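Side-chain contact in phosphatidylglycerophosphatase B (Bacillus subtilis, PDB 6FMX), which dephosphorylates phosphatidylglycerophosphate to phosphatidylglycerol and also acts on undecaprenyl pyrophosphate in the bacterial cell membrane: residues K112-K115 / E116-E119. Sequence-based numbering, arbitrary orientation.
With WO4 (tungstate(VI)ion), chain G.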
loop_
_atom_site.group_PDB
_atom_site.type_symbol
_atom_site.label_atom_id
_atom_site.label_comp_id
_atom_site.label_asym_id
_atom_site.label_seq_id
_atom_site.Cartn_x
_atom_site.Cartn_y
_atom_site.Cartn_z
ATOM N N LYS A 112 9.552 7.746 1.211
ATOM C CA LYS A 112 10.327 8.864 0.680
ATOM C C LYS A 112 11.823 8.641 0.864
ATOM O O LYS A 112 12.613 8.876 -0.061
ATOM C CB LYS A 112 9.887 10.163 1.357
ATOM C CG LYS A 112 10.873 11.308 1.220
ATOM C CD LYS A 112 10.196 12.643 1.504
ATOM C CE LYS A 112 11.199 13.796 1.488
ATOM N NZ LYS A 112 12.214 13.695 2.576
ATOM N N VAL A 113 12.231 8.174 2.046
ATOM C CA VAL A 113 13.649 7.967 2.322
ATOM C C VAL A 113 14.219 6.871 1.425
ATOM O O VAL A 113 15.310 7.015 0.860
ATOM C CB VAL A 113 13.863 7.639 3.810
ATOM C CG1 VAL A 113 15.266 7.076 4.029
ATOM C CG2 VAL A 113 13.640 8.884 4.659
ATOM N N LEU A 114 13.490 5.763 1.277
ATOM C CA LEU A 114 13.974 4.685 0.422
ATOM C C LEU A 114 14.035 5.109 -1.040
ATOM O O LEU A 114 14.966 4.735 -1.766
ATOM C CB LEU A 114 13.090 3.452 0.578
ATOM C CG LEU A 114 13.258 2.773 1.937
ATOM C CD1 LEU A 114 12.093 1.851 2.199
ATOM C CD2 LEU A 114 14.575 2.022 1.967
ATOM N N LYS A 115 13.042 5.873 -1.498
ATOM C CA LYS A 115 13.029 6.298 -2.894
ATOM C C LYS A 115 14.253 7.140 -3.216
ATOM O O LYS A 115 14.929 6.909 -4.222
ATOM C CB LYS A 115 11.755 7.078 -3.195
ATOM C CG LYS A 115 10.547 6.192 -3.373
ATOM C CD LYS A 115 9.681 6.699 -4.472
ATOM C CE LYS A 115 8.580 7.564 -3.948
ATOM N NZ LYS A 115 7.460 7.580 -4.915
ATOM N N GLU A 116 14.561 8.115 -2.354
ATOM C CA GLU A 116 15.664 9.030 -2.617
ATOM C C GLU A 116 17.013 8.361 -2.411
ATOM O O GLU A 116 18.021 8.807 -2.970
ATOM C CB GLU A 116 15.536 10.261 -1.723
ATOM C CG GLU A 116 14.478 11.236 -2.202
ATOM C CD GLU A 116 13.896 12.082 -1.091
ATOM O OE1 GLU A 116 14.529 12.184 -0.017
ATOM O OE2 GLU A 116 12.799 12.646 -1.290
ATOM N N TRP A 117 17.048 7.295 -1.615
ATOM C CA TRP A 117 18.278 6.534 -1.447
ATOM C C TRP A 117 18.543 5.646 -2.657
ATOM O O TRP A 117 19.681 5.551 -3.133
ATOM C CB TRP A 117 18.182 5.705 -0.164
ATOM C CG TRP A 117 19.282 4.730 0.038
ATOM C CD1 TRP A 117 20.621 4.985 0.013
ATOM C CD2 TRP A 117 19.144 3.330 0.312
ATOM N NE1 TRP A 117 21.327 3.830 0.254
ATOM C CE2 TRP A 117 20.442 2.800 0.438
ATOM C CE3 TRP A 117 18.048 2.474 0.463
ATOM C CZ2 TRP A 117 20.672 1.454 0.703
ATOM C CZ3 TRP A 117 18.283 1.136 0.730
ATOM C CH2 TRP A 117 19.581 0.640 0.843
ATOM N N ILE A 118 17.493 5.026 -3.193
ATOM C CA ILE A 118 17.641 4.007 -4.227
ATOM C C ILE A 118 17.674 4.630 -5.623
ATOM O O ILE A 118 18.419 4.172 -6.498
ATOM C CB ILE A 118 16.505 2.980 -4.073
ATOM C CG1 ILE A 118 16.702 2.198 -2.769
ATOM C CG2 ILE A 118 16.435 2.053 -5.283
ATOM C CD1 ILE A 118 15.785 1.031 -2.614
ATOM N N GLU A 119 16.852 5.657 -5.859
ATOM C CA GLU A 119 16.913 6.475 -7.079
ATOM C C GLU A 119 16.651 5.660 -8.347
ATOM O O GLU A 119 17.339 5.815 -9.364
ATOM C CB GLU A 119 18.259 7.202 -7.185
ATOM C CG GLU A 119 18.478 8.281 -6.136
ATOM C CD GLU A 119 19.784 9.034 -6.341
ATOM O OE1 GLU A 119 20.848 8.382 -6.430
ATOM O OE2 GLU A 119 19.743 10.280 -6.423
HETATM W W WO4 G . 4.029 6.486 -6.616
HETATM O O1 WO4 G . 4.091 7.078 -8.565
HETATM O O2 WO4 G . 5.891 6.090 -5.911
HETATM O O3 WO4 G . 3.339 8.031 -5.483
HETATM O O4 WO4 G . 2.933 4.808 -6.525
#
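Lys112 meets Glu116 one helical turn on, and its chain can be followed outward atom by atom. Its CG, swung anti to the backbone N (chi1 162°), already lies 3.4 Å from Glu116 OE2. CD passes the same oxygen at longer range, and Lys112 CE comes back to 3.4 Å from Glu116 OE2, so the chain passes slantwise across the carboxylate. A bend at chi4 (-65°) then turns Lys112 NZ back toward Glu116 OE1, but the 3.8 Å gap makes this a long, probably weak, salt bridge on an exposed face. The backbone beneath is helical by its bonds, Glu116 N reaching Lys112 O at 3.1 Å with an N-H...O angle of 163°. This is the last turn of transmembrane helix 96-118, entering the region assigned to the first phosphatase motif of the PAP2 family; Glu119, with positive phi, leaves the helix while its N still bonds Lys115 O at 2.8 Å. Leu114, buried and packed on Pro137, sends CD2 obliquely to the Trp117 ring, 3.8 Å from CE3; Trp117 itself is on the surface, near a bound monoolein. Lys115 is buried and heads elsewhere: bends at chi2 and chi3 carry its NZ to a hydrogen bond with tungstate O2, the 2.4 Å separation being very short and its exact length doubtful. Ser133 OG is also hydrogen-bonded to NZ, and Arg122, Ser138, Gly139, His140 and Arg184 bind the same oxyanion.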